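Local coordinates for beta-galactoside alpha-2,6-sialyltransferase (Photobacterium sp., PDB 2Z4T), which probably transfers sialic acid from a CMP-linked donor to galactosides such as lactose, forming an alpha-2,6 linkage, at residues A[33-38]-A[113-118]; A[183-188]-A[217-222]; A[463-468]-A[495-500]. All blocks are in the same frame, centred on the assembly; numbering follows the deposited sequence.

Overall arrangement
Contacts 1 and 2 lie on one side of the chain's centre and contact 3 on the other. The centres of contacts 1 and 2 are 14 Å apart. They touch where Leu-117 CD2 packs on Ile-184 CG1 at 4.1 Å. Contact 1 marks the passage from the immunoglobulin-like sandwich to the GT-B fold, and contact 2 joins a helix lying against the sheet of contact 1 to a nearby loop. Both are away from the annotated sites. Contact 3 is at the edge of the other, six-stranded parallel sheet, its centre 53 Å from that of contact 1. It is nearer the CMP site: the side chains of Ile-463 and Ser-449, a CMP-binding residue, are about 7 Å apart.

Contact 1. Residues A[33-38]-A[113-118]; sequences TIIDEE and VAPSLE
Val-113 N donates to Ile-34 O at 2.8 Å, the one firm hydrogen bond between 33-38 and 113-118. A second bond, from Asp-36 N to Val-113 O, is weak at 3.5 Å. Ile-35 CA also turns its hydrogen to Val-113 O, at 3.1 Å, in a C-H...O contact. Asp-36 OD2 comes within 3.2 Å of the same Val-113 O. Both are acceptors, so this pair does not attract. The carboxylate is held from outside: OD1 accepts from Leu-84 N, and OD2 forms a salt bridge with Arg-193, whose charge may offset the repulsion. Ile-35 is also bonded within its own segment. Ile-35 N donates to Glu-38 OE1 at 3.1 Å, from the anti side of the carboxylate and 32° out of its plane. Glu-38 N returns a bond to Ile-35 O, closing a type II turn.

Packing surrounds these bonds. Ile-35 CG1 sits between the backbone N and carbonyl carbon (chi1 64°), and CD1 beyond it meets Pro-115 CB at 4.0 Å. Pro-115 CD rests against Asp-36 CG at 3.9 Å. Thr-33 CG2 touches Val-113 CG2 at 3.8 Å, the two side chains crossing at about a right angle.

Strand 103-122 serves two parts of the fold. Its early part pairs with strands 26-35 and 88-98 of the immunoglobulin-like sandwich. Further along, Pro-115 and Leu-117 bond to strand 194-201, and Ser-116 bonds to Gln-146 of strand 146-151, within the GT-B fold.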
loop_
_atom_site.group_PDB
_atom_site.type_symbol
_atom_site.label_atom_id
_atom_site.label_comp_id
_atom_site.label_asym_id
_atom_site.label_seq_id
_atom_site.Cartn_x
_atom_site.Cartn_y
_atom_site.Cartn_z
ATOM N N THR A 33 10.052 12.478 21.444
ATOM C CA THR A 33 9.354 11.219 21.619
ATOM C C THR A 33 10.293 10.164 21.056
ATOM O O THR A 33 10.970 10.471 20.091
ATOM C CB THR A 33 8.123 11.213 20.624
ATOM O OG1 THR A 33 7.296 12.366 20.824
ATOM C CG2 THR A 33 7.257 9.958 20.757
ATOM N N ILE A 34 10.428 8.925 21.510
ATOM C CA ILE A 34 10.969 8.229 22.689
ATOM C C ILE A 34 10.104 7.087 23.153
ATOM O O ILE A 34 8.961 7.262 23.566
ATOM C CB ILE A 34 12.050 8.850 23.653
ATOM C CG1 ILE A 34 11.527 9.075 25.078
ATOM C CG2 ILE A 34 12.833 9.975 22.989
ATOM C CD1 ILE A 34 12.620 9.275 26.097
ATOM N N ILE A 35 10.659 5.897 22.957
ATOM C CA ILE A 35 10.020 4.659 23.367
ATOM C C ILE A 35 10.673 4.099 24.618
ATOM O O ILE A 35 11.803 4.460 24.945
ATOM C CB ILE A 35 10.064 3.600 22.260
ATOM C CG1 ILE A 35 11.515 3.190 21.959
ATOM C CG2 ILE A 35 9.372 4.115 21.028
ATOM C CD1 ILE A 35 11.657 1.919 21.127
ATOM N N ASP A 36 9.950 3.210 25.305
ATOM C CA ASP A 36 10.432 2.553 26.511
ATOM C C ASP A 36 11.862 2.072 26.320
ATOM O O ASP A 36 12.173 1.434 25.318
ATOM C CB ASP A 36 9.523 1.373 26.879
ATOM C CG ASP A 36 8.095 1.806 27.229
ATOM O OD1 ASP A 36 7.441 1.091 28.025
ATOM O OD2 ASP A 36 7.627 2.857 26.712
ATOM N N GLU A 37 12.729 2.398 27.276
ATOM C CA GLU A 37 14.131 1.905 27.332
ATOM C C GLU A 37 15.046 2.568 26.328
ATOM O O GLU A 37 16.217 2.212 26.234
ATOM C CB GLU A 37 14.238 0.368 27.231
ATOM C CG GLU A 37 13.142 -0.330 27.993
ATOM C CD GLU A 37 13.461 -1.747 28.348
ATOM O OE1 GLU A 37 12.875 -2.656 27.732
ATOM O OE2 GLU A 37 14.273 -1.956 29.264
ATOM N N GLU A 38 14.520 3.524 25.577
ATOM C CA GLU A 38 15.352 4.260 24.651
ATOM C C GLU A 38 16.303 5.160 25.438
ATOM O O GLU A 38 15.914 5.809 26.421
ATOM C CB GLU A 38 14.519 5.075 23.662
ATOM C CG GLU A 38 15.357 5.786 22.598
ATOM C CD GLU A 38 14.516 6.534 21.572
ATOM O OE1 GLU A 38 13.310 6.201 21.412
ATOM O OE2 GLU A 38 15.064 7.461 20.925
ATOM N N VAL A 113 6.520 6.669 24.765
ATOM C CA VAL A 113 5.381 5.971 24.146
ATOM C C VAL A 113 5.773 4.516 23.936
ATOM O O VAL A 113 6.974 4.209 23.837
ATOM C CB VAL A 113 4.981 6.619 22.794
ATOM C CG1 VAL A 113 4.651 8.138 22.976
ATOM C CG2 VAL A 113 6.100 6.432 21.750
ATOM N N ALA A 114 4.787 3.624 23.884
ATOM C CA ALA A 114 5.065 2.210 23.617
ATOM C C ALA A 114 5.886 2.014 22.330
ATOM O O ALA A 114 5.635 2.688 21.320
ATOM C CB ALA A 114 3.773 1.421 23.534
ATOM N N PRO A 115 6.888 1.117 22.368
ATOM C CA PRO A 115 7.536 0.664 21.134
ATOM C C PRO A 115 6.462 0.112 20.191
ATOM O O PRO A 115 5.526 -0.579 20.629
ATOM C CB PRO A 115 8.431 -0.481 21.609
ATOM C CG PRO A 115 8.699 -0.176 23.057
ATOM C CD PRO A 115 7.459 0.480 23.573
ATOM N N SER A 116 6.570 0.437 18.914
ATOM C CA SER A 116 5.555 0.024 17.956
ATOM C C SER A 116 6.153 -0.505 16.651
ATOM O O SER A 116 7.261 -0.137 16.223
ATOM C CB SER A 116 4.580 1.161 17.677
ATOM O OG SER A 116 5.222 2.161 16.908
ATOM N N LEU A 117 5.397 -1.392 16.035
ATOM C CA LEU A 117 5.801 -2.025 14.806
ATOM C C LEU A 117 4.628 -1.942 13.823
ATOM O O LEU A 117 3.427 -2.012 14.211
ATOM C CB LEU A 117 6.202 -3.467 15.094
ATOM C CG LEU A 117 6.925 -4.267 14.015
ATOM C CD1 LEU A 117 8.229 -3.593 13.631
ATOM C CD2 LEU A 117 7.178 -5.693 14.484
ATOM N N GLU A 118 4.991 -1.722 12.558
ATOM C CA GLU A 118 4.050 -1.738 11.453
ATOM C C GLU A 118 4.624 -2.658 10.402
ATOM O O GLU A 118 5.751 -2.442 9.957
ATOM C CB GLU A 118 3.901 -0.354 10.864
ATOM C CG GLU A 118 3.116 0.609 11.718
ATOM C CD GLU A 118 3.151 2.016 11.144
ATOM O OE1 GLU A 118 2.466 2.897 11.702
ATOM O OE2 GLU A 118 3.880 2.232 10.144
#

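Contact 2. Residues A[183-188]-A[217-222]; sequences EIVKQA and NSFNNV
Ala-188 and Phe-219 join helix 178-190 to the loop of a beta-alpha-beta unit, strand 194-201, helix 205-216 and strand 222-230. The loop runs from helix 205-216 to strand 222-230. The main interaction is a CH-pi contact. Ala-188 CB stands 3.6 Å above the plane of the Phe-219 ring, over its centre. The line from CB to the centroid is only 9° off the ring normal. The methyl group therefore meets all six ring carbons at similar distances, with CG the nearest at 3.7 Å. Phe-219 CG lies anti to its own carbonyl carbon (chi1 -76°), and the ring beyond it turns one face to the helix.

Val-185, one turn earlier in the helix, adds a looser contact. Its CG1 approaches Phe-219 CZ obliquely at 4.3 Å. Val-222 reaches Ala-188 CB from another direction, with CG1 at 3.8 Å. The small alanine side chain is thus met by the ring and by a valine methyl, and it is buried. Phe-219 and Val-222 are brought to the same alanine by a type I turn. That turn is closed by Val-222 N donating to Phe-219 O at 3.1 Å.

Another side of the helix faces the sheet. Ile-184 packs on Leu-117 and Val-119 of strand 103-122, and on Ile-212 and Leu-216 of helix 205-216. Ala-188 also touches Leu-216. The loop is tied to strand 194-201 by a backbone bond between Asn-221 and Leu-194, and Val-222 packs on the same Leu-194.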
loop_
_atom_site.group_PDB
_atom_site.type_symbol
_atom_site.label_atom_id
_atom_site.label_comp_id
_atom_site.label_asym_id
_atom_site.label_seq_id
_atom_site.Cartn_x
_atom_site.Cartn_y
_atom_site.Cartn_z
ATOM N N GLU A 183 12.225 -11.765 12.631
ATOM C CA GLU A 183 12.519 -10.407 13.068
ATOM C C GLU A 183 11.406 -9.849 13.960
ATOM O O GLU A 183 11.684 -9.182 14.966
ATOM C CB GLU A 183 12.818 -9.481 11.894
ATOM C CG GLU A 183 13.390 -8.124 12.313
ATOM C CD GLU A 183 14.608 -8.256 13.269
ATOM O OE1 GLU A 183 15.556 -9.021 12.935
ATOM O OE2 GLU A 183 14.593 -7.597 14.350
ATOM N N ILE A 184 10.158 -10.150 13.615
ATOM C CA ILE A 184 9.022 -9.790 14.451
ATOM C C ILE A 184 9.091 -10.496 15.835
ATOM O O ILE A 184 8.811 -9.890 16.885
ATOM C CB ILE A 184 7.700 -10.099 13.710
ATOM C CG1 ILE A 184 7.605 -9.234 12.449
ATOM C CG2 ILE A 184 6.468 -9.923 14.624
ATOM C CD1 ILE A 184 6.568 -9.684 11.466
ATOM N N VAL A 185 9.472 -11.767 15.836
ATOM C CA VAL A 185 9.599 -12.507 17.086
ATOM C C VAL A 185 10.650 -11.869 17.989
ATOM O O VAL A 185 10.424 -11.729 19.195
ATOM C CB VAL A 185 9.911 -13.998 16.848
ATOM C CG1 VAL A 185 10.401 -14.678 18.145
ATOM C CG2 VAL A 185 8.687 -14.685 16.289
ATOM N N LYS A 186 11.774 -11.462 17.396
ATOM C CA LYS A 186 12.831 -10.810 18.153
ATOM C C LYS A 186 12.323 -9.519 18.799
ATOM O O LYS A 186 12.644 -9.254 19.953
ATOM C CB LYS A 186 14.080 -10.595 17.292
ATOM C CG LYS A 186 14.707 -11.915 16.828
ATOM C CD LYS A 186 15.951 -11.725 15.972
ATOM C CE LYS A 186 16.342 -13.039 15.305
ATOM N NZ LYS A 186 17.792 -13.117 14.995
ATOM N N GLN A 187 11.512 -8.743 18.085
ATOM C CA GLN A 187 10.937 -7.535 18.690
ATOM C C GLN A 187 10.033 -7.868 19.890
ATOM O O GLN A 187 10.062 -7.165 20.902
ATOM C CB GLN A 187 10.164 -6.663 17.681
ATOM C CG GLN A 187 10.983 -6.130 16.510
ATOM C CD GLN A 187 12.242 -5.371 16.953
ATOM O OE1 GLN A 187 13.370 -5.774 16.638
ATOM N NE2 GLN A 187 12.051 -4.279 17.682
ATOM N N ALA A 188 9.247 -8.937 19.763
ATOM C CA ALA A 188 8.330 -9.378 20.810
ATOM C C ALA A 188 9.103 -9.837 22.037
ATOM O O ALA A 188 8.641 -9.657 23.170
ATOM C CB ALA A 188 7.451 -10.503 20.303
ATOM N N ASN A 217 0.826 -14.680 18.970
ATOM C CA ASN A 217 -0.242 -15.155 19.830
ATOM C C ASN A 217 0.206 -15.540 21.244
ATOM O O ASN A 217 -0.527 -15.309 22.201
ATOM C CB ASN A 217 -0.973 -16.337 19.189
ATOM C CG ASN A 217 -2.297 -16.629 19.874
ATOM O OD1 ASN A 217 -3.225 -15.804 19.844
ATOM N ND2 ASN A 217 -2.385 -17.795 20.523
ATOM N N SER A 218 1.393 -16.124 21.377
ATOM C CA SER A 218 1.879 -16.541 22.689
ATOM C C SER A 218 2.558 -15.417 23.490
ATOM O O SER A 218 2.951 -15.627 24.649
ATOM C CB SER A 218 2.804 -17.767 22.563
ATOM O OG SER A 218 3.860 -17.504 21.648
ATOM N N PHE A 219 2.685 -14.234 22.887
ATOM C CA PHE A 219 3.354 -13.088 23.530
ATOM C C PHE A 219 2.400 -12.078 24.183
ATOM O O PHE A 219 1.803 -11.250 23.496
ATOM C CB PHE A 219 4.213 -12.353 22.510
ATOM C CG PHE A 219 5.471 -13.044 22.193
ATOM C CD1 PHE A 219 5.570 -13.833 21.051
ATOM C CD2 PHE A 219 6.566 -12.923 23.033
ATOM C CE1 PHE A 219 6.753 -14.492 20.734
ATOM C CE2 PHE A 219 7.760 -13.584 22.727
ATOM C CZ PHE A 219 7.847 -14.373 21.568
ATOM N N ASN A 220 2.301 -12.110 25.506
ATOM C CA ASN A 220 1.308 -11.292 26.209
ATOM C C ASN A 220 1.623 -9.816 26.255
ATOM O O ASN A 220 0.751 -8.992 26.527
ATOM C CB ASN A 220 1.060 -11.834 27.617
ATOM C CG ASN A 220 0.165 -13.053 27.605
ATOM O OD1 ASN A 220 -0.643 -13.232 26.685
ATOM N ND2 ASN A 220 0.302 -13.902 28.615
ATOM N N ASN A 221 2.873 -9.489 25.977
ATOM C CA ASN A 221 3.300 -8.109 25.938
ATOM C C ASN A 221 3.024 -7.433 24.596
ATOM O O ASN A 221 3.222 -6.223 24.467
ATOM C CB ASN A 221 4.786 -8.029 26.256
ATOM C CG ASN A 221 5.646 -8.717 25.206
ATOM O OD1 ASN A 221 6.652 -8.152 24.758
ATOM N ND2 ASN A 221 5.250 -9.928 24.797
ATOM N N VAL A 222 2.590 -8.202 23.595
ATOM C CA VAL A 222 2.269 -7.591 22.296
ATOM C C VAL A 222 0.780 -7.406 22.009
ATOM O O VAL A 222 -0.028 -8.300 22.228
ATOM C CB VAL A 222 3.143 -8.109 21.080
ATOM C CG1 VAL A 222 4.185 -9.076 21.519
ATOM C CG2 VAL A 222 2.305 -8.669 19.959
#

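Contact 3. Residues A[463-468]-A[495-500]; sequences IVFTST and ENVLFW
Val-497 CG1 meets Phe-465 CD2 at 3.8 Å, the side chains crossing at about a right angle. Leu-498 begins the pairing. Its N donates to a water at 3.1 Å, which donates to Ile-463 O at 2.7 Å. Its O accepts a nearly straight bond from Phe-465 N at 2.8 Å (170° at the hydrogen). The same oxygen lies at the edge of the Phe-465 ring, in its plane. On the other face of the sheet Leu-498 CB packs on Val-464 CG2.

Phe-499 is registered with Phe-465, and their side chains share a face. Phe-499 CD1 touches Phe-465 CB at 3.7 Å. Ser-467 OG closes on Phe-499 CB at 3.3 Å. Trp-500 N donates to Phe-465 O at 2.8 Å. Trp-500 is modelled in two conformers. In the one described, Thr-466 CA makes a less certain CH-pi contact over one face of the six-membered ring, offset toward its rim, 4.1 Å from the centroid. Val-464 CG1, anti to its backbone N (chi1 174°), meets Trp-500 CD1. Val-381 and Gln-377 of helix 371-386 also touch this indole.

Phe-465 bonds through its N and O to the residues flanking Phe-499, the pattern of a short parallel pairing. Helix 481-488 connects the segments and packs Val-483 on Phe-465, Val-497 and Phe-499. This is a beta-alpha-beta unit at the edge of the parallel sheet, as in the Rossmann-like domains of GT-B glycosyltransferases.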
loop_
_atom_site.group_PDB
_atom_site.type_symbol
_atom_site.label_atom_id
_atom_site.label_comp_id
_atom_site.label_asym_id
_atom_site.label_seq_id
_atom_site.Cartn_x
_atom_site.Cartn_y
_atom_site.Cartn_z
ATOM N N ILE A 463 -12.878 -0.590 -23.181
ATOM C CA ILE A 463 -12.177 -1.619 -22.452
ATOM C C ILE A 463 -12.265 -2.909 -23.245
ATOM O O ILE A 463 -13.275 -3.198 -23.865
ATOM C CB ILE A 463 -12.782 -1.811 -21.050
ATOM C CG1 ILE A 463 -12.667 -0.522 -20.229
ATOM C CG2 ILE A 463 -12.104 -2.953 -20.313
ATOM C CD1 ILE A 463 -13.352 -0.602 -18.877
ATOM N N VAL A 464 -11.205 -3.696 -23.258
ATOM C CA VAL A 464 -11.259 -4.932 -24.013
ATOM C C VAL A 464 -10.869 -6.056 -23.091
ATOM O O VAL A 464 -9.896 -5.940 -22.344
ATOM C CB VAL A 464 -10.344 -4.894 -25.255
ATOM C CG1 VAL A 464 -10.320 -6.252 -25.948
ATOM C CG2 VAL A 464 -10.806 -3.808 -26.216
ATOM N N PHE A 465 -11.641 -7.132 -23.135
ATOM C CA PHE A 465 -11.363 -8.311 -22.347
ATOM C C PHE A 465 -10.588 -9.333 -23.156
ATOM O O PHE A 465 -10.657 -9.377 -24.379
ATOM C CB PHE A 465 -12.660 -8.945 -21.843
ATOM C CG PHE A 465 -13.400 -8.107 -20.855
ATOM C CD1 PHE A 465 -13.339 -8.404 -19.502
ATOM C CD2 PHE A 465 -14.165 -7.027 -21.272
ATOM C CE1 PHE A 465 -14.031 -7.619 -18.577
ATOM C CE2 PHE A 465 -14.857 -6.238 -20.347
ATOM C CZ PHE A 465 -14.783 -6.529 -19.001
ATOM N N THR A 466 -9.877 -10.161 -22.414
ATOM C CA THR A 466 -9.067 -11.272 -22.858
ATOM C C THR A 466 -9.815 -12.413 -23.584
ATOM O O THR A 466 -10.952 -12.713 -23.288
ATOM C CB THR A 466 -8.362 -11.744 -21.579
ATOM O OG1 THR A 466 -7.095 -11.072 -21.480
ATOM C CG2 THR A 466 -8.228 -13.261 -21.455
ATOM N N SER A 467 -9.159 -13.024 -24.558
ATOM C CA SER A 467 -9.661 -14.205 -25.244
ATOM C C SER A 467 -8.507 -15.177 -25.321
ATOM O O SER A 467 -7.350 -14.763 -25.320
ATOM C CB SER A 467 -10.115 -13.865 -26.664
ATOM O OG SER A 467 -11.321 -13.134 -26.665
ATOM N N THR A 468 -8.803 -16.470 -25.377
ATOM C CA THR A 468 -7.736 -17.471 -25.560
ATOM C C THR A 468 -7.637 -17.735 -27.060
ATOM O O THR A 468 -8.441 -17.194 -27.834
ATOM C CB THR A 468 -7.990 -18.797 -24.764
ATOM O OG1 THR A 468 -9.303 -19.309 -25.054
ATOM C CG2 THR A 468 -7.845 -18.581 -23.245
ATOM N N GLU A 495 -24.037 -5.374 -23.503
ATOM C CA GLU A 495 -24.185 -5.334 -24.954
ATOM C C GLU A 495 -22.964 -4.721 -25.664
ATOM O O GLU A 495 -22.797 -4.901 -26.863
ATOM C CB GLU A 495 -25.514 -4.657 -25.370
ATOM C CG GLU A 495 -25.719 -3.178 -24.902
ATOM C CD GLU A 495 -26.016 -3.025 -23.384
ATOM O OE1 GLU A 495 -26.116 -4.052 -22.651
ATOM O OE2 GLU A 495 -26.139 -1.863 -22.921
ATOM N N ASN A 496 -22.098 -4.034 -24.918
ATOM C CA ASN A 496 -20.893 -3.429 -25.493
ATOM C C ASN A 496 -19.551 -4.067 -25.090
ATOM O O ASN A 496 -18.490 -3.554 -25.473
ATOM C CB ASN A 496 -20.813 -1.940 -25.151
ATOM C CG ASN A 496 -22.077 -1.160 -25.523
ATOM O OD1 ASN A 496 -22.959 -1.644 -26.244
ATOM N ND2 ASN A 496 -22.165 0.066 -25.017
ATOM N N VAL A 497 -19.579 -5.144 -24.303
ATOM C CA VAL A 497 -18.349 -5.810 -23.888
ATOM C C VAL A 497 -17.602 -6.227 -25.142
ATOM O O VAL A 497 -18.223 -6.738 -26.081
ATOM C CB VAL A 497 -18.637 -7.078 -23.050
ATOM C CG1 VAL A 497 -17.416 -7.937 -22.928
ATOM C CG2 VAL A 497 -19.173 -6.713 -21.677
ATOM N N LEU A 498 -16.291 -6.006 -25.169
ATOM C CA LEU A 498 -15.464 -6.450 -26.291
ATOM C C LEU A 498 -14.484 -7.525 -25.845
ATOM O O LEU A 498 -13.932 -7.422 -24.777
ATOM C CB LEU A 498 -14.688 -5.263 -26.880
ATOM C CG LEU A 498 -15.564 -4.096 -27.334
ATOM C CD1 LEU A 498 -14.767 -2.797 -27.510
ATOM C CD2 LEU A 498 -16.321 -4.483 -28.634
ATOM N N PHE A 499 -14.244 -8.536 -26.661
ATOM C CA PHE A 499 -13.196 -9.502 -26.359
ATOM C C PHE A 499 -12.188 -9.367 -27.462
ATOM O O PHE A 499 -12.575 -9.071 -28.566
ATOM C CB PHE A 499 -13.756 -10.941 -26.318
ATOM C CG PHE A 499 -14.771 -11.149 -25.265
ATOM C CD1 PHE A 499 -14.376 -11.434 -23.948
ATOM C CD2 PHE A 499 -16.131 -11.036 -25.564
ATOM C CE1 PHE A 499 -15.328 -11.611 -22.933
ATOM C CE2 PHE A 499 -17.096 -11.200 -24.570
ATOM C CZ PHE A 499 -16.698 -11.492 -23.252
ATOM N N TRP A 500 -10.903 -9.576 -27.200
ATOM C CA TRP A 500 -9.820 -9.539 -28.194
ATOM C C TRP A 500 -10.213 -10.093 -29.543
ATOM O O TRP A 500 -9.685 -9.717 -30.589
ATOM C CB TRP A 500 -8.638 -10.386 -27.727
ATOM C CG TRP A 500 -7.696 -9.732 -26.776
ATOM C CD1 TRP A 500 -7.574 -8.399 -26.519
ATOM C CD2 TRP A 500 -6.700 -10.387 -25.979
ATOM N NE1 TRP A 500 -6.580 -8.182 -25.598
ATOM C CE2 TRP A 500 -6.022 -9.382 -25.251
ATOM C CE3 TRP A 500 -6.313 -11.724 -25.812
ATOM C CZ2 TRP A 500 -4.983 -9.668 -24.356
ATOM C CZ3 TRP A 500 -5.273 -12.012 -24.922
ATOM C CH2 TRP A 500 -4.621 -10.984 -24.207
HETATM O O HOH W 1 -15.605 -4.076 -22.884
#